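Local coordinates for insulinase family protease (Yersinia pestis, PDB 3GO9), which belongs to the insulinase (M16) peptidase family and is a predicted protease, though its activity and substrate are not established, at residues 312-320 against 333-344; 257-268 against 441-452. One frame throughout, in Å; residues are numbered along the deposited sequence. Where two conformers were deposited one is given.

Interaction 1. Residues 312-320 against 333-344. With ZN (zinc ion), chain E.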
loop_
_atom_site.group_PDB
_atom_site.type_symbol
_atom_site.label_atom_id
_atom_site.label_comp_id
_atom_site.label_asym_id
_atom_site.label_seq_id
_atom_site.Cartn_x
_atom_site.Cartn_y
_atom_site.Cartn_z
ATOM N N GLN A 312 -5.082 -19.514 -25.217
ATOM C CA GLN A 312 -5.251 -20.625 -24.267
ATOM C C GLN A 312 -6.694 -20.571 -23.737
ATOM O O GLN A 312 -7.117 -19.539 -23.214
ATOM C CB GLN A 312 -4.278 -20.507 -23.077
ATOM C CG GLN A 312 -2.812 -20.513 -23.430
ATOM C CD GLN A 312 -2.406 -21.693 -24.296
ATOM O OE1 GLN A 312 -2.641 -22.832 -23.910
ATOM N NE2 GLN A 312 -1.841 -21.424 -25.497
ATOM N N LYS A 313 -7.387 -21.695 -23.788
ATOM C CA LYS A 313 -8.830 -21.774 -23.453
ATOM C C LYS A 313 -9.147 -21.217 -22.056
ATOM O O LYS A 313 -8.734 -21.786 -21.044
ATOM C CB LYS A 313 -9.307 -23.246 -23.541
ATOM C CG LYS A 313 -10.828 -23.466 -23.415
ATOM C CD LYS A 313 -11.460 -23.915 -24.743
ATOM C CE LYS A 313 -12.980 -23.947 -24.677
ATOM N NZ LYS A 313 -13.530 -24.695 -25.834
ATOM N N ASN A 314 -9.876 -20.097 -22.010
ATOM C CA ASN A 314 -10.376 -19.515 -20.773
ATOM C C ASN A 314 -9.324 -19.005 -19.774
ATOM O O ASN A 314 -9.599 -18.911 -18.573
ATOM C CB ASN A 314 -11.298 -20.515 -20.082
ATOM C CG ASN A 314 -12.406 -20.985 -20.979
ATOM O OD1 ASN A 314 -13.042 -20.169 -21.620
ATOM N ND2 ASN A 314 -12.655 -22.295 -21.025
ATOM N N LEU A 315 -8.148 -18.665 -20.273
ATOM C CA LEU A 315 -7.082 -18.144 -19.396
ATOM C C LEU A 315 -7.068 -16.642 -19.358
ATOM O O LEU A 315 -6.974 -16.034 -20.435
ATOM C CB LEU A 315 -5.718 -18.612 -19.872
ATOM C CG LEU A 315 -4.517 -18.213 -19.015
ATOM C CD1 LEU A 315 -4.706 -18.503 -17.512
ATOM C CD2 LEU A 315 -3.260 -18.888 -19.547
ATOM N N LYS A 316 -7.130 -16.038 -18.157
ATOM C CA LYS A 316 -6.800 -14.628 -17.965
ATOM C C LYS A 316 -5.655 -14.512 -16.960
ATOM O O LYS A 316 -5.700 -15.136 -15.901
ATOM C CB LYS A 316 -7.988 -13.826 -17.439
ATOM C CG LYS A 316 -9.190 -13.803 -18.368
ATOM C CD LYS A 316 -10.356 -13.233 -17.567
ATOM C CE LYS A 316 -11.333 -12.471 -18.432
ATOM N NZ LYS A 316 -11.894 -11.375 -17.613
ATOM N N LEU A 317 -4.685 -13.673 -17.271
ATOM C CA LEU A 317 -3.470 -13.574 -16.484
ATOM C C LEU A 317 -3.426 -12.253 -15.794
ATOM O O LEU A 317 -3.818 -11.217 -16.383
ATOM C CB LEU A 317 -2.252 -13.647 -17.375
ATOM C CG LEU A 317 -2.031 -14.948 -18.082
ATOM C CD1 LEU A 317 -0.759 -14.797 -18.883
ATOM C CD2 LEU A 317 -1.955 -16.086 -17.075
ATOM N N GLY A 318 -2.934 -12.282 -14.559
ATOM C CA GLY A 318 -2.763 -11.105 -13.736
ATOM C C GLY A 318 -1.354 -11.106 -13.170
ATOM O O GLY A 318 -0.726 -12.130 -13.115
ATOM N N PHE A 319 -0.820 -9.938 -12.862
ATOM C CA PHE A 319 0.507 -9.875 -12.245
ATOM C C PHE A 319 0.625 -8.704 -11.290
ATOM O O PHE A 319 0.198 -7.580 -11.602
ATOM C CB PHE A 319 1.576 -9.747 -13.303
ATOM C CG PHE A 319 2.966 -9.891 -12.759
ATOM C CD1 PHE A 319 3.407 -11.111 -12.271
ATOM C CD2 PHE A 319 3.830 -8.814 -12.702
ATOM C CE1 PHE A 319 4.681 -11.264 -11.743
ATOM C CE2 PHE A 319 5.107 -8.971 -12.180
ATOM C CZ PHE A 319 5.517 -10.200 -11.694
ATOM N N ASP A 320 1.213 -8.917 -10.128
ATOM C CA ASP A 320 1.407 -7.755 -9.271
ATOM C C ASP A 320 2.461 -8.043 -8.269
ATOM O O ASP A 320 2.830 -9.213 -8.062
ATOM C CB ASP A 320 0.109 -7.366 -8.562
ATOM C CG ASP A 320 -0.499 -8.507 -7.796
ATOM O OD1 ASP A 320 0.133 -9.060 -6.897
ATOM O OD2 ASP A 320 -1.654 -8.850 -8.075
ATOM N N HIS A 333 -0.893 -14.490 -11.518
ATOM C CA HIS A 333 -2.185 -15.074 -11.295
ATOM C C HIS A 333 -2.759 -15.635 -12.585
ATOM O O HIS A 333 -2.820 -14.948 -13.620
ATOM C CB HIS A 333 -3.166 -14.022 -10.818
ATOM C CG HIS A 333 -2.752 -13.316 -9.579
ATOM N ND1 HIS A 333 -2.606 -13.962 -8.376
ATOM C CD2 HIS A 333 -2.578 -11.995 -9.329
ATOM C CE1 HIS A 333 -2.311 -13.079 -7.442
ATOM N NE2 HIS A 333 -2.275 -11.881 -7.995
ATOM N N LEU A 334 -3.180 -16.888 -12.526
ATOM C CA LEU A 334 -3.818 -17.558 -13.629
ATOM C C LEU A 334 -5.259 -17.761 -13.284
ATOM O O LEU A 334 -5.606 -18.627 -12.510
ATOM C CB LEU A 334 -3.185 -18.934 -13.884
ATOM C CG LEU A 334 -1.778 -19.048 -14.428
ATOM C CD1 LEU A 334 -0.734 -18.444 -13.491
ATOM C CD2 LEU A 334 -1.472 -20.535 -14.742
ATOM N N ASN A 335 -6.134 -16.977 -13.921
ATOM C CA ASN A 335 -7.562 -17.110 -13.660
ATOM C C ASN A 335 -8.123 -18.050 -14.719
ATOM O O ASN A 335 -7.986 -17.785 -15.924
ATOM C CB ASN A 335 -8.268 -15.738 -13.689
ATOM C CG ASN A 335 -9.770 -15.842 -13.412
ATOM O OD1 ASN A 335 -10.206 -15.962 -12.252
ATOM N ND2 ASN A 335 -10.563 -15.857 -14.482
ATOM N N THR A 336 -8.669 -19.173 -14.279
ATOM C CA THR A 336 -9.032 -20.254 -15.162
ATOM C C THR A 336 -10.131 -21.115 -14.576
ATOM O O THR A 336 -10.137 -21.376 -13.370
ATOM C CB THR A 336 -7.819 -21.165 -15.453
ATOM O OG1 THR A 336 -8.245 -22.304 -16.221
ATOM C CG2 THR A 336 -7.128 -21.618 -14.134
ATOM N N PRO A 337 -11.071 -21.573 -15.427
ATOM C CA PRO A 337 -11.934 -22.656 -14.951
ATOM C C PRO A 337 -11.094 -23.852 -14.532
ATOM O O PRO A 337 -10.042 -24.127 -15.110
ATOM C CB PRO A 337 -12.817 -22.992 -16.182
ATOM C CG PRO A 337 -12.721 -21.812 -17.044
ATOM C CD PRO A 337 -11.300 -21.286 -16.848
ATOM N N VAL A 338 -11.568 -24.559 -13.526
ATOM C CA VAL A 338 -10.892 -25.754 -13.045
ATOM C C VAL A 338 -10.633 -26.815 -14.155
ATOM O O VAL A 338 -9.550 -27.484 -14.162
ATOM C CB VAL A 338 -11.622 -26.337 -11.837
ATOM C CG1 VAL A 338 -13.033 -26.924 -12.207
ATOM C CG2 VAL A 338 -10.769 -27.398 -11.180
ATOM N N GLU A 339 -11.555 -26.907 -15.117
ATOM C CA GLU A 339 -11.454 -27.843 -16.236
ATOM C C GLU A 339 -10.245 -27.546 -17.126
ATOM O O GLU A 339 -9.757 -28.422 -17.830
ATOM C CB GLU A 339 -12.740 -27.783 -17.067
ATOM C CG GLU A 339 -13.964 -28.375 -16.350
ATOM C CD GLU A 339 -14.723 -27.428 -15.403
ATOM O OE1 GLU A 339 -14.315 -26.254 -15.177
ATOM O OE2 GLU A 339 -15.750 -27.895 -14.855
ATOM N N ASN A 340 -9.778 -26.299 -17.098
ATOM C CA ASN A 340 -8.643 -25.860 -17.912
ATOM C C ASN A 340 -7.389 -25.571 -17.082
ATOM O O ASN A 340 -6.386 -25.151 -17.622
ATOM C CB ASN A 340 -9.019 -24.580 -18.648
ATOM C CG ASN A 340 -10.285 -24.714 -19.472
ATOM O OD1 ASN A 340 -11.251 -23.980 -19.263
ATOM N ND2 ASN A 340 -10.284 -25.626 -20.406
ATOM N N LEU A 341 -7.438 -25.828 -15.780
ATOM C CA LEU A 341 -6.339 -25.522 -14.866
ATOM C C LEU A 341 -4.995 -26.145 -15.241
ATOM O O LEU A 341 -4.003 -25.426 -15.354
ATOM C CB LEU A 341 -6.719 -25.965 -13.462
ATOM C CG LEU A 341 -5.684 -25.738 -12.357
ATOM C CD1 LEU A 341 -5.229 -24.294 -12.120
ATOM C CD2 LEU A 341 -6.250 -26.317 -11.031
ATOM N N THR A 342 -4.953 -27.462 -15.402
ATOM C CA THR A 342 -3.686 -28.127 -15.694
ATOM C C THR A 342 -3.083 -27.635 -17.022
ATOM O O THR A 342 -1.906 -27.330 -17.078
ATOM C CB THR A 342 -3.805 -29.627 -15.677
ATOM O OG1 THR A 342 -4.346 -30.088 -14.435
ATOM C CG2 THR A 342 -2.453 -30.254 -15.905
ATOM N N ALA A 343 -3.892 -27.487 -18.061
ATOM C CA ALA A 343 -3.399 -26.976 -19.351
ATOM C C ALA A 343 -2.859 -25.554 -19.224
ATOM O O ALA A 343 -1.808 -25.229 -19.760
ATOM C CB ALA A 343 -4.512 -27.033 -20.414
ATOM N N ASN A 344 -3.578 -24.700 -18.495
ATOM C CA ASN A 344 -3.205 -23.316 -18.360
ATOM C C ASN A 344 -1.966 -23.118 -17.484
ATOM O O ASN A 344 -1.079 -22.322 -17.799
ATOM C CB ASN A 344 -4.404 -22.465 -17.892
ATOM C CG ASN A 344 -5.357 -22.128 -19.033
ATOM O OD1 ASN A 344 -4.918 -22.065 -20.182
ATOM N ND2 ASN A 344 -6.665 -21.973 -18.739
HETATM ZN ZN ZN E . -1.922 -10.206 -6.711
HETATM O O HOH W 1 -10.768 -17.231 -16.877
HETATM O O HOH W 2 -1.455 -10.858 -4.794
HETATM O O HOH W 3 -3.805 -9.295 -6.556
#
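Asn344 meets the turn at Gln312-Leu315 with its whole side chain, running past Leu315 in the opposite direction. Its CB packs on Leu315 CD1, and CG rests against Leu315 CB at 3.6 Å. OD1 touches Gln312 CB, and ND2 spends both hydrogens in the amide plane: one goes to Lys313 O (3.1 Å, N-H...O angle 170°), the other to Thr336 OG1, which in turn donates to Pro337 O. These two bonds fix the rotation of the amide, and a buried side chain thus ties the type II turn to the first turn of helix 341-358. Asn314 crosses Pro337 and gives ND2 to Asn340 OD1 at 2.8 Å, coming from above that carbonyl's plane.

Beyond the turn the segments run as an antiparallel beta hairpin, strand 316-324 being the outermost strand of a five-stranded mixed sheet. Lys316 with Asn335 and Gly318 with His333 are hydrogen-bonded pairs; between them Leu317 CD2 lies alongside Leu334 CG (4.0 Å), both on the side covered by Val348. On the other side, Asp320 and His333 share a zinc ion. Asp320 grips it unevenly, OD2 at 1.9 Å and OD1 at 2.4 Å from zinc, its CG wedged between backbone N and carbonyl carbon (chi1 54°). His333 NE2 binds at 2.1 Å from zinc, two waters add further ligands, and Ser270 hydrogen-bonds to His333 ND1, a bond that would help fix the ring's rotation.

Interaction 2. Residues 257-268 against 441-452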
loop_
_atom_site.group_PDB
_atom_site.type_symbol
_atom_site.label_atom_id
_atom_site.label_comp_id
_atom_site.label_asym_id
_atom_site.label_seq_id
_atom_site.Cartn_x
_atom_site.Cartn_y
_atom_site.Cartn_z
ATOM N N VAL A 257 -0.949 -25.019 -1.617
ATOM C CA VAL A 257 -2.162 -25.000 -0.820
ATOM C C VAL A 257 -3.372 -24.688 -1.670
ATOM O O VAL A 257 -3.282 -23.938 -2.619
ATOM C CB VAL A 257 -2.030 -23.994 0.291
ATOM C CG1 VAL A 257 -1.889 -22.589 -0.271
ATOM C CG2 VAL A 257 -3.197 -24.121 1.258
ATOM N N SER A 258 -4.502 -25.291 -1.304
ATOM C CA SER A 258 -5.786 -24.940 -1.902
ATOM C C SER A 258 -6.601 -24.205 -0.835
ATOM O O SER A 258 -6.630 -24.612 0.323
ATOM C CB SER A 258 -6.534 -26.189 -2.425
ATOM O OG SER A 258 -7.853 -25.842 -2.919
ATOM N N LEU A 259 -7.223 -23.118 -1.239
ATOM C CA LEU A 259 -8.043 -22.306 -0.340
ATOM C C LEU A 259 -9.364 -22.140 -1.007
ATOM O O LEU A 259 -9.423 -21.582 -2.123
ATOM C CB LEU A 259 -7.400 -20.954 -0.125
ATOM C CG LEU A 259 -5.988 -21.054 0.448
ATOM C CD1 LEU A 259 -5.339 -19.689 0.458
ATOM C CD2 LEU A 259 -5.887 -21.619 1.835
HETATM N N MSE A 260 -10.427 -22.629 -0.341
HETATM C CA MSE A 260 -11.796 -22.411 -0.830
HETATM C C MSE A 260 -12.184 -20.986 -0.578
HETATM O O MSE A 260 -11.953 -20.463 0.511
HETATM C CB MSE A 260 -12.849 -23.265 -0.129
HETATM C CG MSE A 260 -14.288 -22.844 -0.521
HETATM SE SE MSE A 260 -15.310 -21.662 0.673
HETATM C CE MSE A 260 -14.732 -19.832 0.637
ATOM N N ASN A 261 -12.802 -20.378 -1.574
ATOM C CA ASN A 261 -13.193 -19.006 -1.538
ATOM C C ASN A 261 -14.649 -18.873 -2.000
ATOM O O ASN A 261 -15.030 -19.405 -3.041
ATOM C CB ASN A 261 -12.266 -18.250 -2.440
ATOM C CG ASN A 261 -12.582 -16.796 -2.490
ATOM O OD1 ASN A 261 -13.632 -16.344 -1.999
ATOM N ND2 ASN A 261 -11.695 -16.037 -3.117
ATOM N N GLU A 262 -15.468 -18.137 -1.241
ATOM C CA GLU A 262 -16.896 -18.096 -1.557
ATOM C C GLU A 262 -17.340 -17.013 -2.566
ATOM O O GLU A 262 -18.461 -17.094 -3.016
ATOM C CB GLU A 262 -17.776 -18.171 -0.291
ATOM C CG GLU A 262 -17.701 -17.037 0.696
ATOM C CD GLU A 262 -18.369 -17.415 2.020
ATOM O OE1 GLU A 262 -19.511 -17.936 1.994
ATOM O OE2 GLU A 262 -17.744 -17.210 3.085
ATOM N N GLN A 263 -16.463 -16.100 -2.991
ATOM C CA GLN A 263 -16.777 -15.106 -4.033
ATOM C C GLN A 263 -16.130 -15.329 -5.425
ATOM O O GLN A 263 -16.447 -14.625 -6.394
ATOM C CB GLN A 263 -16.344 -13.739 -3.542
ATOM C CG GLN A 263 -16.851 -13.380 -2.148
ATOM C CD GLN A 263 -16.052 -12.246 -1.562
ATOM O OE1 GLN A 263 -15.103 -12.467 -0.803
ATOM N NE2 GLN A 263 -16.399 -11.021 -1.946
ATOM N N ALA A 264 -15.196 -16.265 -5.516
ATOM C CA ALA A 264 -14.517 -16.601 -6.777
ATOM C C ALA A 264 -15.513 -17.153 -7.829
ATOM O O ALA A 264 -16.264 -18.036 -7.498
ATOM C CB ALA A 264 -13.449 -17.665 -6.477
ATOM N N ALA A 265 -15.497 -16.653 -9.071
ATOM C CA ALA A 265 -16.281 -17.279 -10.177
ATOM C C ALA A 265 -15.628 -18.554 -10.691
ATOM O O ALA A 265 -16.292 -19.533 -11.077
ATOM C CB ALA A 265 -16.508 -16.309 -11.338
ATOM N N GLN A 266 -14.296 -18.543 -10.702
ATOM C CA GLN A 266 -13.521 -19.658 -11.243
ATOM C C GLN A 266 -12.221 -19.737 -10.458
ATOM O O GLN A 266 -12.015 -18.940 -9.547
ATOM C CB GLN A 266 -13.261 -19.494 -12.744
ATOM C CG GLN A 266 -12.467 -18.300 -13.169
ATOM C CD GLN A 266 -13.251 -16.967 -13.176
ATOM O OE1 GLN A 266 -14.090 -16.716 -14.073
ATOM N NE2 GLN A 266 -12.949 -16.095 -12.199
ATOM N N ASP A 267 -11.364 -20.699 -10.778
ATOM C CA ASP A 267 -10.095 -20.836 -10.015
ATOM C C ASP A 267 -9.169 -19.665 -10.288
ATOM O O ASP A 267 -9.175 -19.105 -11.370
ATOM C CB ASP A 267 -9.339 -22.131 -10.368
ATOM C CG ASP A 267 -10.027 -23.392 -9.880
ATOM O OD1 ASP A 267 -11.086 -23.292 -9.248
ATOM O OD2 ASP A 267 -9.518 -24.504 -10.149
ATOM N N THR A 268 -8.316 -19.345 -9.314
ATOM C CA THR A 268 -7.104 -18.595 -9.620
ATOM C C THR A 268 -5.953 -19.387 -9.054
ATOM O O THR A 268 -5.911 -19.601 -7.857
ATOM C CB THR A 268 -7.094 -17.194 -8.991
ATOM O OG1 THR A 268 -8.173 -16.430 -9.577
ATOM C CG2 THR A 268 -5.785 -16.506 -9.254
ATOM N N LEU A 441 2.803 -22.476 -4.955
ATOM C CA LEU A 441 1.511 -22.602 -5.635
ATOM C C LEU A 441 0.367 -22.378 -4.687
ATOM O O LEU A 441 0.156 -23.158 -3.745
ATOM C CB LEU A 441 1.333 -23.950 -6.314
ATOM C CG LEU A 441 2.399 -24.401 -7.282
ATOM C CD1 LEU A 441 2.031 -25.800 -7.873
ATOM C CD2 LEU A 441 2.589 -23.366 -8.363
ATOM N N VAL A 442 -0.438 -21.363 -4.978
ATOM C CA VAL A 442 -1.593 -21.059 -4.147
ATOM C C VAL A 442 -2.836 -21.113 -5.038
ATOM O O VAL A 442 -3.015 -20.254 -5.882
ATOM C CB VAL A 442 -1.447 -19.703 -3.487
ATOM C CG1 VAL A 442 -2.766 -19.415 -2.696
ATOM C CG2 VAL A 442 -0.191 -19.636 -2.590
ATOM N N LEU A 443 -3.683 -22.091 -4.810
ATOM C CA LEU A 443 -4.876 -22.307 -5.656
ATOM C C LEU A 443 -6.083 -21.854 -4.882
ATOM O O LEU A 443 -6.396 -22.461 -3.851
ATOM C CB LEU A 443 -5.054 -23.770 -5.981
ATOM C CG LEU A 443 -6.259 -24.054 -6.901
ATOM C CD1 LEU A 443 -6.145 -23.390 -8.263
ATOM C CD2 LEU A 443 -6.435 -25.513 -7.043
HETATM N N MSE A 444 -6.793 -20.874 -5.426
HETATM C CA MSE A 444 -8.076 -20.482 -4.829
HETATM C C MSE A 444 -9.152 -21.210 -5.636
HETATM O O MSE A 444 -9.108 -21.183 -6.856
HETATM C CB MSE A 444 -8.297 -19.000 -4.932
HETATM C CG MSE A 444 -7.068 -18.185 -4.809
HETATM SE SE MSE A 444 -6.433 -18.117 -2.969
HETATM C CE MSE A 444 -7.737 -16.735 -2.603
ATOM N N GLN A 445 -10.061 -21.892 -4.956
ATOM C CA GLN A 445 -11.226 -22.498 -5.613
ATOM C C GLN A 445 -12.544 -21.862 -5.163
ATOM O O GLN A 445 -12.645 -21.372 -4.029
ATOM C CB GLN A 445 -11.261 -23.955 -5.316
ATOM C CG GLN A 445 -10.129 -24.676 -6.010
ATOM C CD GLN A 445 -10.179 -26.140 -5.813
ATOM O OE1 GLN A 445 -9.454 -26.674 -4.967
ATOM N NE2 GLN A 445 -11.012 -26.822 -6.586
ATOM N N PRO A 446 -13.544 -21.831 -6.065
ATOM C CA PRO A 446 -14.893 -21.357 -5.611
ATOM C C PRO A 446 -15.511 -22.284 -4.595
ATOM O O PRO A 446 -15.325 -23.503 -4.682
ATOM C CB PRO A 446 -15.716 -21.394 -6.905
ATOM C CG PRO A 446 -14.699 -21.290 -8.028
ATOM C CD PRO A 446 -13.524 -22.103 -7.518
ATOM N N LYS A 447 -16.296 -21.738 -3.655
ATOM C CA LYS A 447 -17.060 -22.606 -2.744
ATOM C C LYS A 447 -17.896 -23.610 -3.538
ATOM O O LYS A 447 -18.479 -23.251 -4.553
ATOM C CB LYS A 447 -17.981 -21.808 -1.793
ATOM C CG LYS A 447 -18.724 -22.746 -0.807
ATOM C CD LYS A 447 -19.740 -22.016 0.061
ATOM C CE LYS A 447 -20.962 -22.919 0.344
ATOM N NZ LYS A 447 -21.635 -22.596 1.630
ATOM N N GLY A 448 -17.923 -24.856 -3.078
ATOM C CA GLY A 448 -18.649 -25.957 -3.726
ATOM C C GLY A 448 -17.906 -26.750 -4.775
ATOM O O GLY A 448 -18.348 -27.835 -5.180
ATOM N N GLU A 449 -16.743 -26.260 -5.211
ATOM C CA GLU A 449 -15.972 -26.972 -6.226
ATOM C C GLU A 449 -15.149 -28.079 -5.573
ATOM O O GLU A 449 -14.464 -27.823 -4.592
ATOM C CB GLU A 449 -15.059 -25.983 -6.942
ATOM C CG GLU A 449 -14.438 -26.506 -8.210
ATOM C CD GLU A 449 -13.575 -25.460 -8.888
ATOM O OE1 GLU A 449 -14.076 -24.780 -9.808
ATOM O OE2 GLU A 449 -12.417 -25.262 -8.451
ATOM N N PRO A 450 -15.180 -29.302 -6.117
ATOM C CA PRO A 450 -14.390 -30.392 -5.560
ATOM C C PRO A 450 -12.927 -29.980 -5.396
ATOM O O PRO A 450 -12.360 -29.419 -6.330
ATOM C CB PRO A 450 -14.521 -31.474 -6.612
ATOM C CG PRO A 450 -15.857 -31.240 -7.208
ATOM C CD PRO A 450 -16.106 -29.779 -7.153
ATOM N N GLU A 451 -12.357 -30.230 -4.212
ATOM C CA GLU A 451 -10.981 -29.857 -3.920
ATOM C C GLU A 451 -10.040 -30.442 -4.944
ATOM O O GLU A 451 -10.107 -31.634 -5.271
ATOM C CB GLU A 451 -10.569 -30.298 -2.514
ATOM C CG GLU A 451 -9.211 -29.751 -2.105
ATOM C CD GLU A 451 -8.918 -29.899 -0.624
ATOM O OE1 GLU A 451 -9.523 -30.773 0.040
ATOM O OE2 GLU A 451 -8.074 -29.127 -0.131
ATOM N N VAL A 452 -9.165 -29.586 -5.477
ATOM C CA VAL A 452 -8.088 -30.029 -6.352
ATOM C C VAL A 452 -6.951 -30.522 -5.463
ATOM O O VAL A 452 -6.640 -29.919 -4.430
ATOM C CB VAL A 452 -7.567 -28.888 -7.261
ATOM C CG1 VAL A 452 -6.271 -29.270 -7.933
ATOM C CG2 VAL A 452 -8.632 -28.480 -8.282
HETATM O O HOH W 4 -13.336 -23.111 -11.752
#
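Val257 begins the pairing with strand 441-446: its N donates to Leu441 O, its O accepts from Leu443 N, and its CG1 lies beside Val442 CG1. The side chain of Ser258 turns to the opposite face, where OG, held anti to the backbone N (chi1 175°), donates to Gln445 OE1 at 2.7 Å, in the carbonyl plane and on a lone pair. That oxygen also accepts from Val452 N, while Gln445 NE2 donates to Pro450 O and Glu449 OE2, so the amide is held by four bonds, three of them to the 449-452 part of the loop that folds back beside it. Leu259 points with Val257 again; its CD1 touches the selenium of Met444 (a selenomethionine) at 3.9 Å and Val442 CG1, and Trp171 covers this face. Met260, likewise selenomethionine, lays SE along Lys447 CB at 3.6 Å. Asn261 closes the ladder, N to Gln445 O and O to Lys447 N, the latter bond well bent at 131°. Its OD1 takes the N-H of Gln263 in an Asx turn where the chain reverses. Ala264 CB then packs on Pro446 CG, and the ring's CD lies 3.2 Å from Asp267 OD1. Asp267 OD1 and Glu449 OE2 stand just 2.5 Å apart, their carboxylate planes 66° askew, so close that one of the two acids probably keeps a proton, its pKa raised by the other's charge. Thr268 finally exchanges two backbone bonds with Met444, antiparallel. Strand 441-446 is thereby inserted between 257-261, parallel to it, and 267-276, antiparallel, so that a strand from far along the sequence completes the mixed beta sheet of an alpha/beta domain, as in M16 peptidases.

Both interactions belong to one five-stranded mixed sheet, ordered 257-261, 440-446, 267-276, 327-336, 316-324, with their centres about 13 Å apart. Interaction 2 builds one edge and interaction 1 the other; strands 267-276 and 327-336, adjacent in the sheet, join them, and Thr336 N lies 3.0 Å from Asp267 O in a probable hydrogen bond. Val338 also packs against Asp267 and Glu449. Along the chain, 257-268 comes first, the sequence-local hairpin of interaction 1 follows, and 441-452 returns after a largely helical passage. The sheet thus combines a short-range hairpin with a long-range closure that brings distant parts of the chain into one domain.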